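Local coordinates for protein aminotransferase (Bacillus subtilis, PDB 6L1O) that transfers amino groups with the help of pyridoxal 5'-phosphate, as part of the bacilysin biosynthesis pathway, at residues B[76-81]-B[279-284]; B[89-94]-B[220-225]; B[195-200]-B[227-232]. All blocks are in the same frame, centred on the assembly; numbering follows the deposited sequence.

Interaction 1 (B[76-81]-B[279-284]); sequences KEAIAA and AASAAL
Leu-284 reaches across from helix 274-285 to Ala-78 and Ile-79 of helix 73-87, joining two helices of the class I aminotransferase fold that run nearly parallel. The short helical pieces pass 9.1 Å apart at an angle of 17°, with small residues, Ala-78 and Ser-281, where the backbones come nearest: their CA atoms lie 5.7 Å from each other.

The apolar part of the contact belongs to one methyl group, CD1 of Leu-284. CG of this leucine stands anti to its own carbonyl carbon (chi1 -63°), and the extended second torsion, 177°, then carries CD1 out toward the other helix. There the methyl settles beside the backbone at Ala-78 and Ile-79, 3.8 Å from Ala-78 C, and touches the methyl of Ala-78 from CD1 to CB at 4.0 Å. Ile-79 starts off pointing away from the partner helix, yet its CG1 branch lies beside its backbone N and remains within touch of the leucine, whose side chain it crosses at a slant. Beyond the pair, Ile-79 packs on Val-97 and Leu-99 of strand 97-100, while Leu-284 rests on Phe-237, a residue of the pyridoxal phosphate binding region. The leucine side chain itself is about 13 Å from the bound cofactor, too far to touch it.

The polar part is slight. No hydrogen bond links the two segments, and the hydroxyl of Ser-281 faces a methyl; across this contact its nearest neighbour is a carbon, with OG lying 3.6 Å from CB of Ala-78. The tightest touch is between carbons, Ile-79 CG1 to Leu-284 CD1, at 3.5 Å.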
loop_
_atom_site.group_PDB
_atom_site.type_symbol
_atom_site.label_atom_id
_atom_site.label_comp_id
_atom_site.label_asym_id
_atom_site.label_seq_id
_atom_site.Cartn_x
_atom_site.Cartn_y
_atom_site.Cartn_z
ATOM N N LYS B 76 -2.371 -6.776 16.622
ATOM C CA LYS B 76 -3.773 -6.457 16.875
ATOM C C LYS B 76 -4.087 -6.483 18.385
ATOM O O LYS B 76 -4.853 -5.686 18.885
ATOM C CB LYS B 76 -4.636 -7.419 16.080
ATOM C CG LYS B 76 -4.482 -7.251 14.567
ATOM C CD LYS B 76 -5.341 -8.323 13.896
ATOM C CE LYS B 76 -5.481 -8.054 12.444
ATOM N NZ LYS B 76 -6.210 -9.184 11.840
ATOM N N GLU B 77 -3.465 -7.396 19.107
ATOM C CA GLU B 77 -3.525 -7.426 20.556
ATOM C C GLU B 77 -2.872 -6.175 21.177
ATOM O O GLU B 77 -3.401 -5.605 22.117
ATOM C CB GLU B 77 -2.891 -8.715 21.105
ATOM C CG GLU B 77 -3.684 -9.968 20.780
ATOM C CD GLU B 77 -2.854 -11.246 20.524
ATOM O OE1 GLU B 77 -1.713 -11.394 21.043
ATOM O OE2 GLU B 77 -3.333 -12.151 19.785
ATOM N N ALA B 78 -1.744 -5.730 20.640
ATOM C CA ALA B 78 -1.084 -4.491 21.144
ATOM C C ALA B 78 -1.980 -3.282 20.917
ATOM O O ALA B 78 -2.107 -2.420 21.772
ATOM C CB ALA B 78 0.271 -4.285 20.495
ATOM N N ILE B 79 -2.662 -3.262 19.775
ATOM C CA ILE B 79 -3.597 -2.207 19.467
ATOM C C ILE B 79 -4.751 -2.210 20.459
ATOM O O ILE B 79 -5.096 -1.158 21.042
ATOM C CB ILE B 79 -4.090 -2.325 18.014
ATOM C CG1 ILE B 79 -2.922 -1.966 17.072
ATOM C CG2 ILE B 79 -5.304 -1.438 17.753
ATOM C CD1 ILE B 79 -3.154 -2.297 15.615
ATOM N N ALA B 80 -5.303 -3.383 20.741
ATOM C CA ALA B 80 -6.426 -3.425 21.711
ATOM C C ALA B 80 -5.958 -2.951 23.101
ATOM O O ALA B 80 -6.666 -2.189 23.761
ATOM C CB ALA B 80 -7.075 -4.802 21.757
ATOM N N ALA B 81 -4.782 -3.406 23.530
ATOM C CA ALA B 81 -4.225 -3.051 24.837
ATOM C C ALA B 81 -3.960 -1.529 24.883
ATOM O O ALA B 81 -4.247 -0.877 25.859
ATOM C CB ALA B 81 -2.956 -3.817 25.109
ATOM N N ALA B 279 7.970 -3.489 15.555
ATOM C CA ALA B 279 8.278 -2.111 15.979
ATOM C C ALA B 279 7.020 -1.377 16.381
ATOM O O ALA B 279 7.003 -0.608 17.363
ATOM C CB ALA B 279 9.010 -1.380 14.859
ATOM N N ALA B 280 5.941 -1.582 15.633
ATOM C CA ALA B 280 4.674 -0.934 15.935
ATOM C C ALA B 280 4.149 -1.383 17.292
ATOM O O ALA B 280 3.641 -0.585 18.109
ATOM C CB ALA B 280 3.650 -1.211 14.859
ATOM N N SER B 281 4.353 -2.653 17.592
ATOM C CA SER B 281 3.908 -3.192 18.830
ATOM C C SER B 281 4.762 -2.649 20.008
ATOM O O SER B 281 4.227 -2.406 21.074
ATOM C CB SER B 281 3.954 -4.730 18.775
ATOM O OG SER B 281 3.740 -5.188 20.054
ATOM N N ALA B 282 6.048 -2.423 19.767
ATOM C CA ALA B 282 6.940 -1.876 20.788
ATOM C C ALA B 282 6.590 -0.394 20.981
ATOM O O ALA B 282 6.666 0.094 22.064
ATOM C CB ALA B 282 8.396 -2.042 20.413
ATOM N N ALA B 283 6.129 0.285 19.916
ATOM C CA ALA B 283 5.649 1.663 20.056
ATOM C C ALA B 283 4.453 1.771 20.966
ATOM O O ALA B 283 4.426 2.555 21.911
ATOM C CB ALA B 283 5.391 2.305 18.702
ATOM N N LEU B 284 3.484 0.900 20.746
ATOM C CA LEU B 284 2.256 0.947 21.458
ATOM C C LEU B 284 2.438 0.510 22.912
ATOM O O LEU B 284 1.766 1.007 23.812
ATOM C CB LEU B 284 1.224 0.024 20.807
ATOM C CG LEU B 284 0.804 0.369 19.379
ATOM C CD1 LEU B 284 -0.163 -0.689 18.835
ATOM C CD2 LEU B 284 0.252 1.790 19.328
#

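Interaction 2 (B[89-94]-B[220-225]); sequences VTINPE and SFLEAE
Val-89 meets Leu-222 and Glu-223 with its two methyls divided between them. CG1, anti to the valine's backbone N (chi1 175°), goes to CB of Leu-222 at 3.8 Å, the two side chains crossing at about a right angle. CG2 of Val-89 instead meets the aliphatic stem of Glu-223, 3.7 Å from its CG, with the side chains slanted against each other. Ile-91 repeats the perpendicular crossing farther along: its CD1 comes up to CD1 of Leu-222 at 3.8 Å, so the leucine meets Val-89 near its root and Ile-91 at one of its ends. Val-252 touches both Leu-222 and Ile-91.

The glutamate turns its carboxylate back to its own segment, where Ser-220 N approaches Glu-223 OE2 from above the carboxylate plane, at 3.2 Å. Ser-220 OG in turn accepts from Leu-222 N at 2.9 Å and is also hydrogen-bonded to Glu-233. Ser-220 thus makes an ST turn at the start of the 3-10 segment 221-223, from which Leu-222 projects. The contact packs the connection between helix 73-87 and strand 97-100 against the one between strand 202-206 and helix 227-230, beside strand 249-253 of the mixed sheet of the aminotransferase fold.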
loop_
_atom_site.group_PDB
_atom_site.type_symbol
_atom_site.label_atom_id
_atom_site.label_comp_id
_atom_site.label_asym_id
_atom_site.label_seq_id
_atom_site.Cartn_x
_atom_site.Cartn_y
_atom_site.Cartn_z
ATOM N N VAL B 89 -11.085 2.299 26.038
ATOM C CA VAL B 89 -11.991 1.720 25.013
ATOM C C VAL B 89 -11.709 0.233 24.817
ATOM O O VAL B 89 -10.547 -0.174 24.604
ATOM C CB VAL B 89 -11.832 2.454 23.673
ATOM C CG1 VAL B 89 -12.660 1.800 22.541
ATOM C CG2 VAL B 89 -12.234 3.905 23.848
ATOM N N THR B 90 -12.773 -0.565 24.858
ATOM C CA THR B 90 -12.698 -1.983 24.623
ATOM C C THR B 90 -12.775 -2.302 23.141
ATOM O O THR B 90 -13.775 -2.002 22.494
ATOM C CB THR B 90 -13.852 -2.746 25.342
ATOM O OG1 THR B 90 -13.655 -2.667 26.746
ATOM C CG2 THR B 90 -13.813 -4.241 24.945
ATOM N N ILE B 91 -11.731 -2.955 22.639
ATOM C CA ILE B 91 -11.637 -3.346 21.222
ATOM C C ILE B 91 -11.399 -4.852 21.128
ATOM O O ILE B 91 -10.499 -5.363 21.772
ATOM C CB ILE B 91 -10.466 -2.610 20.517
ATOM C CG1 ILE B 91 -10.671 -1.085 20.490
ATOM C CG2 ILE B 91 -10.263 -3.147 19.119
ATOM C CD1 ILE B 91 -11.851 -0.594 19.696
ATOM N N ASN B 92 -12.199 -5.551 20.326
ATOM C CA ASN B 92 -11.927 -6.944 19.999
ATOM C C ASN B 92 -10.797 -7.059 18.966
ATOM O O ASN B 92 -11.004 -6.721 17.833
ATOM C CB ASN B 92 -13.180 -7.638 19.430
ATOM C CG ASN B 92 -13.012 -9.152 19.339
ATOM O OD1 ASN B 92 -11.885 -9.673 19.204
ATOM N ND2 ASN B 92 -14.132 -9.877 19.420
ATOM N N PRO B 93 -9.608 -7.560 19.365
ATOM C CA PRO B 93 -8.513 -7.532 18.395
ATOM C C PRO B 93 -8.746 -8.386 17.159
ATOM O O PRO B 93 -8.153 -8.136 16.112
ATOM C CB PRO B 93 -7.298 -8.046 19.201
ATOM C CG PRO B 93 -7.867 -8.725 20.408
ATOM C CD PRO B 93 -9.153 -8.030 20.692
ATOM N N GLU B 94 -9.600 -9.401 17.286
ATOM C CA GLU B 94 -9.766 -10.365 16.224
ATOM C C GLU B 94 -10.788 -9.883 15.205
ATOM O O GLU B 94 -10.765 -10.338 14.091
ATOM C CB GLU B 94 -10.101 -11.769 16.809
ATOM C CG GLU B 94 -8.992 -12.280 17.732
ATOM C CD GLU B 94 -9.086 -13.754 18.096
ATOM O OE1 GLU B 94 -9.353 -14.590 17.210
ATOM O OE2 GLU B 94 -8.875 -14.095 19.281
ATOM N N SER B 220 -11.016 9.676 22.324
ATOM C CA SER B 220 -11.257 8.932 21.092
ATOM C C SER B 220 -12.755 9.027 20.719
ATOM O O SER B 220 -13.647 8.979 21.584
ATOM C CB SER B 220 -10.845 7.475 21.260
ATOM O OG SER B 220 -11.534 6.606 20.317
ATOM N N PHE B 221 -13.039 9.125 19.432
ATOM C CA PHE B 221 -14.407 8.976 18.917
ATOM C C PHE B 221 -15.092 7.728 19.502
ATOM O O PHE B 221 -16.307 7.726 19.822
ATOM C CB PHE B 221 -14.347 8.925 17.372
ATOM C CG PHE B 221 -15.623 8.489 16.696
ATOM C CD1 PHE B 221 -16.802 9.203 16.846
ATOM C CD2 PHE B 221 -15.636 7.359 15.874
ATOM C CE1 PHE B 221 -17.977 8.790 16.223
ATOM C CE2 PHE B 221 -16.790 6.951 15.234
ATOM C CZ PHE B 221 -17.971 7.654 15.440
ATOM N N LEU B 222 -14.326 6.662 19.665
ATOM C CA LEU B 222 -14.870 5.399 20.125
ATOM C C LEU B 222 -15.288 5.382 21.595
ATOM O O LEU B 222 -15.794 4.394 22.064
ATOM C CB LEU B 222 -13.896 4.252 19.845
ATOM C CG LEU B 222 -13.558 4.029 18.360
ATOM C CD1 LEU B 222 -12.609 2.862 18.293
ATOM C CD2 LEU B 222 -14.804 3.743 17.520
ATOM N N GLU B 223 -15.024 6.465 22.325
ATOM C CA GLU B 223 -15.613 6.681 23.633
ATOM C C GLU B 223 -17.116 6.999 23.595
ATOM O O GLU B 223 -17.827 6.716 24.528
ATOM C CB GLU B 223 -14.849 7.765 24.392
ATOM C CG GLU B 223 -13.510 7.243 24.908
ATOM C CD GLU B 223 -12.670 8.312 25.583
ATOM O OE1 GLU B 223 -13.220 8.977 26.491
ATOM O OE2 GLU B 223 -11.463 8.481 25.216
ATOM N N ALA B 224 -17.598 7.561 22.498
ATOM C CA ALA B 224 -19.004 7.899 22.363
ATOM C C ALA B 224 -19.887 6.670 22.224
ATOM O O ALA B 224 -19.509 5.705 21.574
ATOM C CB ALA B 224 -19.197 8.794 21.164
ATOM N N GLU B 225 -21.055 6.697 22.875
ATOM C CA GLU B 225 -22.091 5.685 22.677
ATOM C C GLU B 225 -22.478 5.649 21.198
ATOM O O GLU B 225 -22.673 6.691 20.568
ATOM C CB GLU B 225 -23.342 6.009 23.522
#

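Interaction 3 (B[195-200]-B[227-232]); sequences FAKEHN and AKTVGA
Val-230 presses its CG1 methyl against the start of Lys-197, and this is where the two segments pack closely. CG1 of Val-230 lies 3.7 Å from the backbone N of Lys-197 and equally 3.7 Å from its CB. Since CG1 is anti to the valine's carbonyl carbon (chi1 -54°), CG2 falls between the backbone N and that carbon, and it is this second methyl that turns to Ala-196. Ala-196 points its CB toward the valine and meets both CB and CG2 of Val-230 at 4.2 Å, a looser touch than the one at Lys-197. Both Ala-196 and Val-230 are buried, and Leu-203 of strand 202-206 packs on the valine as well.

In the fold, helix 186-199 leads into strand 202-206, and the short helix 227-230 leads directly into strand 231-236, its parallel neighbour in the large mixed sheet of the aminotransferase; the contact pairs the helical residues just ahead of these two strands. Val-230 ends the short helix, with Gly-231 the first residue to leave helical geometry, while backbone bonds join Val-230 and Ala-232 to Leu-203.

The other side is loose. From CB outward Lys-197 runs across Val-230 at about a right angle, and its extended chain carries CE past CG2 of Thr-229 at 4.3 Å, a light carbon contact at the rim with no hydrogen bond between the segments. Thr-229 and Lys-197 are both partly exposed, and Met-1 of the second subunit packs on the two of them. Thr-229 OG1 makes a weak hydrogen bond to Asp-226, a residue on which the side chain of Lys-197 also rests.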
loop_
_atom_site.group_PDB
_atom_site.type_symbol
_atom_site.label_atom_id
_atom_site.label_comp_id
_atom_site.label_asym_id
_atom_site.label_seq_id
_atom_site.Cartn_x
_atom_site.Cartn_y
_atom_site.Cartn_z
ATOM N N PHE B 195 -26.228 11.524 14.941
ATOM C CA PHE B 195 -26.576 12.034 13.632
ATOM C C PHE B 195 -26.334 11.014 12.480
ATOM O O PHE B 195 -27.141 10.856 11.576
ATOM C CB PHE B 195 -25.799 13.324 13.370
ATOM C CG PHE B 195 -26.218 14.047 12.144
ATOM C CD1 PHE B 195 -27.340 14.898 12.174
ATOM C CD2 PHE B 195 -25.513 13.885 10.930
ATOM C CE1 PHE B 195 -27.717 15.597 11.033
ATOM C CE2 PHE B 195 -25.904 14.559 9.783
ATOM C CZ PHE B 195 -27.017 15.413 9.840
ATOM N N ALA B 196 -25.206 10.314 12.541
ATOM C CA ALA B 196 -24.846 9.358 11.489
ATOM C C ALA B 196 -25.754 8.133 11.545
ATOM O O ALA B 196 -26.160 7.610 10.523
ATOM C CB ALA B 196 -23.387 8.967 11.657
ATOM N N LYS B 197 -26.096 7.727 12.765
ATOM C CA LYS B 197 -27.034 6.635 13.012
ATOM C C LYS B 197 -28.425 6.939 12.424
ATOM O O LYS B 197 -29.050 6.060 11.842
ATOM C CB LYS B 197 -27.148 6.362 14.500
ATOM C CG LYS B 197 -27.769 5.043 14.890
ATOM C CD LYS B 197 -27.818 4.937 16.409
ATOM C CE LYS B 197 -28.100 3.527 16.906
ATOM N NZ LYS B 197 -29.522 3.079 16.806
ATOM N N GLU B 198 -28.865 8.186 12.551
ATOM C CA GLU B 198 -30.170 8.591 12.035
ATOM C C GLU B 198 -30.232 8.631 10.521
ATOM O O GLU B 198 -31.249 8.301 9.912
ATOM C CB GLU B 198 -30.544 9.947 12.608
ATOM C CG GLU B 198 -31.826 10.521 12.003
ATOM C CD GLU B 198 -32.501 11.551 12.873
ATOM O OE1 GLU B 198 -31.921 11.913 13.921
ATOM O OE2 GLU B 198 -33.620 11.993 12.491
ATOM N N HIS B 199 -29.158 9.056 9.893
ATOM C CA HIS B 199 -29.197 9.267 8.451
ATOM C C HIS B 199 -28.351 8.263 7.661
ATOM O O HIS B 199 -28.054 8.486 6.486
ATOM C CB HIS B 199 -28.808 10.692 8.175
ATOM C CG HIS B 199 -29.661 11.674 8.895
ATOM N ND1 HIS B 199 -30.934 11.998 8.473
ATOM C CD2 HIS B 199 -29.441 12.396 10.019
ATOM C CE1 HIS B 199 -31.455 12.892 9.295
ATOM N NE2 HIS B 199 -30.567 13.156 10.240
ATOM N N ASN B 200 -27.995 7.168 8.334
ATOM C CA ASN B 200 -27.246 6.055 7.760
ATOM C C ASN B 200 -26.003 6.494 7.057
ATOM O O ASN B 200 -25.846 6.280 5.869
ATOM C CB ASN B 200 -28.121 5.271 6.804
ATOM C CG ASN B 200 -29.367 4.790 7.469
ATOM O OD1 ASN B 200 -29.309 3.912 8.337
ATOM N ND2 ASN B 200 -30.502 5.374 7.095
ATOM N N ALA B 227 -20.655 4.924 18.652
ATOM C CA ALA B 227 -19.560 5.206 17.702
ATOM C C ALA B 227 -19.222 3.938 16.923
ATOM O O ALA B 227 -19.055 3.992 15.708
ATOM C CB ALA B 227 -18.333 5.728 18.441
ATOM N N LYS B 228 -19.177 2.799 17.621
ATOM C CA LYS B 228 -18.830 1.520 17.017
ATOM C C LYS B 228 -19.924 1.011 16.101
ATOM O O LYS B 228 -19.667 0.167 15.257
ATOM C CB LYS B 228 -18.543 0.443 18.082
ATOM C CG LYS B 228 -17.123 -0.098 18.108
ATOM C CD LYS B 228 -16.982 -1.050 19.300
ATOM C CE LYS B 228 -15.540 -1.210 19.702
ATOM N NZ LYS B 228 -15.446 -2.225 20.786
ATOM N N THR B 229 -21.142 1.483 16.318
ATOM C CA THR B 229 -22.280 1.145 15.504
ATOM C C THR B 229 -22.237 1.820 14.143
ATOM O O THR B 229 -22.723 1.245 13.192
ATOM C CB THR B 229 -23.608 1.583 16.205
ATOM O OG1 THR B 229 -23.659 1.016 17.521
ATOM C CG2 THR B 229 -24.839 1.139 15.378
ATOM N N VAL B 230 -21.671 3.040 14.072
ATOM C CA VAL B 230 -21.730 3.847 12.867
ATOM C C VAL B 230 -20.371 4.027 12.152
ATOM O O VAL B 230 -20.324 4.399 10.965
ATOM C CB VAL B 230 -22.332 5.229 13.123
ATOM C CG1 VAL B 230 -23.721 5.102 13.807
ATOM C CG2 VAL B 230 -21.386 6.089 13.967
ATOM N N GLY B 231 -19.262 3.734 12.831
ATOM C CA GLY B 231 -18.002 4.149 12.231
ATOM C C GLY B 231 -16.745 3.479 12.722
ATOM O O GLY B 231 -16.766 2.409 13.261
ATOM N N ALA B 232 -15.644 4.143 12.451
ATOM C CA ALA B 232 -14.318 3.608 12.767
ATOM C C ALA B 232 -13.386 4.787 12.946
ATOM O O ALA B 232 -13.698 5.899 12.473
ATOM C CB ALA B 232 -13.816 2.725 11.649
#

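The three contacts form a row. The centres of interactions 1 and 2 are about 15 Å apart, those of interactions 2 and 3 about 14 Å, and those of interactions 1 and 3 about 27 Å. In sequence, the segments of interactions 2 and 3 alternate, and both contacts fall between the two halves of interaction 1. Interaction 2 is the bridge: Pro-93 and Ile-91 pack on helix 73-87 at Lys-76, Glu-77 and Ala-80, while Ile-91 also packs on Lys-228, and Leu-222 on Ala-227, of interaction 3. Helices and connections around the mixed sheet are thus joined continuously, from near the cofactor region to residues touching the second subunit.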